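Local coordinates for ESSB (Geobacillus thermodenitrificans, PDB 4ANO), which is an integral membrane component of the type VII secretion system, represented here by its cytoplasmic fragment, at residues 40-48 / 101-109. Residues are numbered along the deposited sequence; the frame is centred on the assembly and turned at random.
Sequences LELEVLKEV and HSARRLIFI
Val-44 projects from the 3-10 segment 40-46 onto Arg-105 and Leu-106; this segment, in the loop between strands 25-30 and 53-58, packs on the loop leading into the two-stranded antiparallel pair 106-107/129-130, and the YukC family's place in the protein-kinase clan is consistent with a kinase-like fold. The valine lies between two contacts: its CG1 is 3.8 Å from Leu-106 CD2, while its CB is 3.6 Å from Arg-105 NH2. With chi1 at 71°, CG2 is anti to the backbone N and comes within 3.4 Å of Arg-104 O. Trimming this valine to an alanine is likely to strip both methyls from Leu-106 CD2 and to uncover part of one face of the Arg-105 guanidinium. In the conformer given, that guanidinium is held at its edge: Arg-105 NH1 donates to Glu-41 O at 2.7 Å, with an N-H...O angle of 162°, on a lone pair in the carbonyl plane. A water accepts from its NH2 and donates to Leu-40 O. Val-130, on the strand antiparallel to 106-107, also touches Val-44 and Arg-105. At the other end of the contact, Leu-106 CD1 sits 3.6 Å above the guanidinium plane of Arg-104, displaced toward its rim, and meets Val-48 CG2 at 4.1 Å.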
ATOM      1  N   LEU A  40      13.602  -6.935  20.987  1.00 22.67           N
ATOM      2  CA  LEU A  40      12.822  -5.818  21.513  1.00 20.36           C
ATOM      3  C   LEU A  40      12.537  -4.655  20.523  1.00 22.00           C
ATOM      4  O   LEU A  40      11.544  -3.942  20.667  1.00 22.73           O
ATOM      5  CB  LEU A  40      13.556  -5.280  22.750  1.00 24.36           C
ATOM      6  CG  LEU A  40      12.879  -4.122  23.481  1.00 23.53           C
ATOM      7  CD1 LEU A  40      11.439  -4.493  23.930  1.00 26.46           C
ATOM      8  CD2 LEU A  40      13.664  -3.993  24.808  1.00 28.75           C
ATOM      9  N   GLU A  41      13.421  -4.492  19.520  1.00 20.44           N
ATOM     10  CA  GLU A  41      13.225  -3.506  18.419  1.00 19.50           C
ATOM     11  C   GLU A  41      11.923  -3.696  17.700  1.00 21.09           C
ATOM     12  O   GLU A  41      11.426  -2.722  17.134  1.00 22.24           O
ATOM     13  CB  GLU A  41      14.336  -3.622  17.366  1.00 21.82           C
ATOM     14  CG  GLU A  41      15.754  -3.360  17.926  1.00 21.44           C
ATOM     15  CD  GLU A  41      16.916  -3.942  17.113  1.00 22.63           C
ATOM     16  OE1 GLU A  41      16.775  -4.376  15.954  1.00 26.49           O
ATOM     17  OE2 GLU A  41      18.027  -3.957  17.687  1.00 27.76           O
ATOM     18  N   LEU A  42      11.385  -4.937  17.705  1.00 18.73           N
ATOM     19  CA  LEU A  42      10.137  -5.253  16.961  1.00 18.80           C
ATOM     20  C   LEU A  42       8.869  -4.924  17.751  1.00 19.32           C
ATOM     21  O   LEU A  42       7.755  -4.995  17.222  1.00 23.27           O
ATOM     22  CB  LEU A  42      10.127  -6.739  16.498  1.00 18.43           C
ATOM     23  CG  LEU A  42      11.296  -7.142  15.616  1.00 21.32           C
ATOM     24  CD1 LEU A  42      10.887  -8.483  14.977  1.00 24.41           C
ATOM     25  CD2 LEU A  42      11.560  -6.036  14.492  1.00 21.78           C
ATOM     26  N   GLU A  43       9.024  -4.557  19.013  1.00 21.22           N
ATOM     27  CA  GLU A  43       7.851  -4.277  19.883  1.00 23.50           C
ATOM     28  C   GLU A  43       7.017  -3.122  19.312  1.00 21.50           C
ATOM     29  O   GLU A  43       5.759  -3.141  19.472  1.00 25.19           O
ATOM     30  CB  GLU A  43       8.274  -4.133  21.386  1.00 24.94           C
ATOM     31  CG  GLU A  43       7.040  -3.999  22.414  1.00 28.84           C
ATOM     32  CD  GLU A  43       6.206  -2.764  22.226  1.00 32.82           C
ATOM     33  OE1 GLU A  43       6.803  -1.713  21.900  1.00 38.66           O
ATOM     34  OE2 GLU A  43       4.942  -2.807  22.443  1.00 33.71           O
ATOM     35  N   VAL A  44       7.655  -2.189  18.574  1.00 21.47           N
ATOM     36  CA  VAL A  44       6.944  -1.062  17.950  1.00 23.11           C
ATOM     37  C   VAL A  44       5.820  -1.566  16.999  1.00 22.06           C
ATOM     38  O   VAL A  44       4.890  -0.840  16.722  1.00 24.35           O
ATOM     39  CB  VAL A  44       7.930  -0.145  17.252  1.00 23.26           C
ATOM     40  CG1 VAL A  44       8.555  -0.777  15.961  1.00 22.49           C
ATOM     41  CG2 VAL A  44       7.315   1.213  17.000  1.00 27.52           C
ATOM     42  N   LEU A  45       5.899  -2.833  16.555  1.00 20.53           N
ATOM     43  CA  LEU A  45       4.946  -3.334  15.569  1.00 21.86           C
ATOM     44  C   LEU A  45       3.630  -3.595  16.280  1.00 23.95           C
ATOM     45  O   LEU A  45       2.605  -3.671  15.581  1.00 23.77           O
ATOM     46  CB  LEU A  45       5.449  -4.635  14.927  1.00 22.46           C
ATOM     47  CG  LEU A  45       6.588  -4.452  13.845  1.00 22.22           C
ATOM     48  CD1 LEU A  45       6.965  -5.885  13.239  1.00 22.72           C
ATOM     49  CD2 LEU A  45       6.055  -3.539  12.741  1.00 21.38           C
ATOM     50  N   LYS A  46       3.677  -3.633  17.622  1.00 24.85           N
ATOM     51  CA  LYS A  46       2.401  -3.778  18.420  1.00 30.32           C
ATOM     52  C   LYS A  46       1.595  -2.453  18.435  1.00 31.35           C
ATOM     53  O   LYS A  46       0.424  -2.403  18.895  1.00 34.24           O
ATOM     54  CB  LYS A  46       2.675  -4.200  19.873  1.00 28.90           C
ATOM     55  CG  LYS A  46       3.496  -5.454  20.138  1.00 34.97           C
ATOM     56  CD  LYS A  46       2.834  -6.770  19.744  1.00 36.78           C
ATOM     57  CE  LYS A  46       1.699  -7.121  20.655  1.00 36.02           C
ATOM     58  NZ  LYS A  46       1.215  -8.389  20.103  1.00 31.56           N
ATOM     59  N   GLU A  47       2.252  -1.410  17.954  0.50 31.50           N
ATOM     60  CA  GLU A  47       1.795  -0.043  18.104  0.50 32.38           C
ATOM     61  C   GLU A  47       1.757   0.670  16.760  0.50 32.11           C
ATOM     62  O   GLU A  47       2.177   1.834  16.619  0.50 32.08           O
ATOM     63  CB  GLU A  47       2.633   0.713  19.172  0.50 32.20           C
ATOM     64  CG  GLU A  47       2.298   0.368  20.665  0.50 34.60           C
ATOM     65  CD  GLU A  47       3.271  -0.620  21.255  0.50 37.65           C
ATOM     66  OE1 GLU A  47       3.757  -1.446  20.453  0.50 39.33           O
ATOM     67  OE2 GLU A  47       3.595  -0.559  22.482  0.50 33.61           O
ATOM     68  N   VAL A  48       1.222  -0.021  15.761  1.00 30.87           N
ATOM     69  CA  VAL A  48       1.106   0.632  14.461  1.00 28.80           C
ATOM     70  C   VAL A  48      -0.223   1.350  14.374  1.00 30.13           C
ATOM     71  O   VAL A  48      -0.275   2.533  14.090  1.00 32.47           O
ATOM     72  CB  VAL A  48       1.308  -0.335  13.297  1.00 27.40           C
ATOM     73  CG1 VAL A  48       1.108   0.382  11.924  1.00 26.95           C
ATOM     74  CG2 VAL A  48       2.704  -1.001  13.496  1.00 28.61           C
ATOM     75  N   HIS A 101       7.467  10.605   6.639  1.00 41.33           N
ATOM     76  CA  HIS A 101       8.089   9.494   7.399  1.00 42.46           C
ATOM     77  C   HIS A 101       7.527   9.388   8.853  1.00 43.15           C
ATOM     78  O   HIS A 101       7.080  10.387   9.485  1.00 43.84           O
ATOM     79  CB  HIS A 101       9.615   9.638   7.515  1.00 42.17           C
ATOM     80  CG  HIS A 101      10.381   9.579   6.222  1.00 43.11           C
ATOM     81  ND1 HIS A 101      11.638  10.140   6.096  1.00 45.11           N
ATOM     82  CD2 HIS A 101      10.110   8.996   5.025  1.00 46.24           C
ATOM     83  CE1 HIS A 101      12.102   9.918   4.877  1.00 43.32           C
ATOM     84  NE2 HIS A 101      11.200   9.216   4.211  1.00 40.70           N
ATOM     85  N   SER A 102       7.538   8.166   9.362  1.00 42.91           N
ATOM     86  CA  SER A 102       7.216   7.919  10.785  1.00 43.14           C
ATOM     87  C   SER A 102       8.352   8.379  11.672  1.00 44.47           C
ATOM     88  O   SER A 102       9.517   8.239  11.292  1.00 45.35           O
ATOM     89  CB  SER A 102       7.051   6.425  10.979  1.00 43.01           C
ATOM     90  OG  SER A 102       7.222   6.063  12.346  1.00 42.18           O
ATOM     91  N   ALA A 103       8.036   8.903  12.861  1.00 45.41           N
ATOM     92  CA  ALA A 103       9.096   9.251  13.852  1.00 44.55           C
ATOM     93  C   ALA A 103       9.420   8.051  14.745  1.00 42.92           C
ATOM     94  O   ALA A 103      10.417   8.051  15.524  1.00 43.38           O
ATOM     95  CB  ALA A 103       8.708  10.518  14.717  1.00 46.84           C
ATOM     96  N   ARG A 104       8.607   7.004  14.595  1.00 39.78           N
ATOM     97  CA  ARG A 104       8.706   5.847  15.499  1.00 38.14           C
ATOM     98  C   ARG A 104       9.363   4.623  14.837  1.00 33.80           C
ATOM     99  O   ARG A 104       9.062   3.495  15.223  1.00 35.05           O
ATOM    100  CB  ARG A 104       7.320   5.472  16.069  1.00 39.81           C
ATOM    101  CG  ARG A 104       6.400   6.651  16.297  1.00 46.37           C
ATOM    102  CD  ARG A 104       5.104   6.141  16.861  1.00 53.59           C
ATOM    103  NE  ARG A 104       4.178   5.769  15.793  1.00 56.31           N
ATOM    104  CZ  ARG A 104       3.300   4.772  15.858  1.00 55.22           C
ATOM    105  NH1 ARG A 104       3.234   3.992  16.942  1.00 54.33           N
ATOM    106  NH2 ARG A 104       2.496   4.555  14.819  1.00 54.13           N
ATOM    107  N   ARG A 105      10.292   4.842  13.888  0.50 30.80           N
ATOM    108  CA  ARG A 105      11.068   3.754  13.264  0.50 25.88           C
ATOM    109  C   ARG A 105      10.246   2.944  12.206  0.50 23.08           C
ATOM    110  O   ARG A 105      10.756   2.037  11.576  0.50 22.00           O
ATOM    111  CB  ARG A 105      11.678   2.800  14.318  0.50 26.13           C
ATOM    112  CG  ARG A 105      12.959   3.314  15.003  0.50 25.94           C
ATOM    113  CD  ARG A 105      13.538   2.298  16.003  0.50 26.64           C
ATOM    114  NE  ARG A 105      12.576   1.992  17.032  0.50 24.64           N
ATOM    115  CZ  ARG A 105      12.157   0.770  17.378  0.50 26.23           C
ATOM    116  NH1 ARG A 105      12.673  -0.299  16.824  0.50 14.29           N
ATOM    117  NH2 ARG A 105      11.246   0.638  18.330  0.50 20.26           N
ATOM    118  N   LEU A 106       8.982   3.269  12.020  1.00 22.84           N
ATOM    119  CA  LEU A 106       8.121   2.445  11.099  1.00 21.07           C
ATOM    120  C   LEU A 106       8.328   2.824   9.632  1.00 21.42           C
ATOM    121  O   LEU A 106       8.457   4.013   9.320  1.00 24.91           O
ATOM    122  CB  LEU A 106       6.636   2.560  11.466  1.00 20.67           C
ATOM    123  CG  LEU A 106       6.358   2.119  12.880  1.00 22.42           C
ATOM    124  CD1 LEU A 106       4.839   2.462  13.116  1.00 25.14           C
ATOM    125  CD2 LEU A 106       6.626   0.637  13.057  1.00 22.27           C
ATOM    126  N   ILE A 107       8.443   1.857   8.732  1.00 19.27           N
ATOM    127  CA  ILE A 107       8.705   2.127   7.311  1.00 20.22           C
ATOM    128  C   ILE A 107       7.668   1.446   6.459  1.00 19.63           C
ATOM    129  O   ILE A 107       7.446   0.228   6.616  1.00 21.16           O
ATOM    130  CB  ILE A 107      10.116   1.686   6.892  1.00 20.75           C
ATOM    131  CG1 ILE A 107      11.175   2.455   7.736  1.00 23.91           C
ATOM    132  CG2 ILE A 107      10.338   1.865   5.381  1.00 22.03           C
ATOM    133  CD1 ILE A 107      12.669   2.022   7.489  1.00 22.43           C
ATOM    134  N   PHE A 108       7.026   2.176   5.551  0.50 20.30           N
ATOM    135  CA  PHE A 108       5.869   1.607   4.833  0.50 20.59           C
ATOM    136  C   PHE A 108       6.194   1.072   3.439  0.50 19.89           C
ATOM    137  O   PHE A 108       7.039   1.661   2.733  0.50 19.89           O
ATOM    138  CB  PHE A 108       4.738   2.644   4.806  0.50 22.84           C
ATOM    139  CG  PHE A 108       4.223   2.946   6.193  0.50 26.23           C
ATOM    140  CD1 PHE A 108       3.269   2.137   6.764  0.50 27.95           C
ATOM    141  CD2 PHE A 108       4.791   3.985   6.957  0.50 27.78           C
ATOM    142  CE1 PHE A 108       2.815   2.383   8.071  0.50 32.00           C
ATOM    143  CE2 PHE A 108       4.370   4.232   8.282  0.50 28.63           C
ATOM    144  CZ  PHE A 108       3.381   3.441   8.829  0.50 30.93           C
ATOM    145  N   ILE A 109       5.661  -0.115   3.137  1.00 17.55           N
ATOM    146  CA  ILE A 109       5.736  -0.729   1.772  1.00 17.63           C
ATOM    147  C   ILE A 109       4.328  -0.739   1.212  1.00 16.94           C
ATOM    148  O   ILE A 109       3.377  -1.310   1.822  1.00 17.28           O
ATOM    149  CB  ILE A 109       6.428  -2.125   1.729  1.00 16.98           C
ATOM    150  CG1 ILE A 109       6.246  -2.826   0.340  1.00 17.51           C
ATOM    151  CG2 ILE A 109       5.905  -3.129   2.873  1.00 19.19           C
ATOM    152  CD1 ILE A 109       7.311  -3.956   0.162  1.00 21.72           C
TER
HETATM  153  O   HOH W   1      10.205  -1.573  19.824  1.00 41.62           O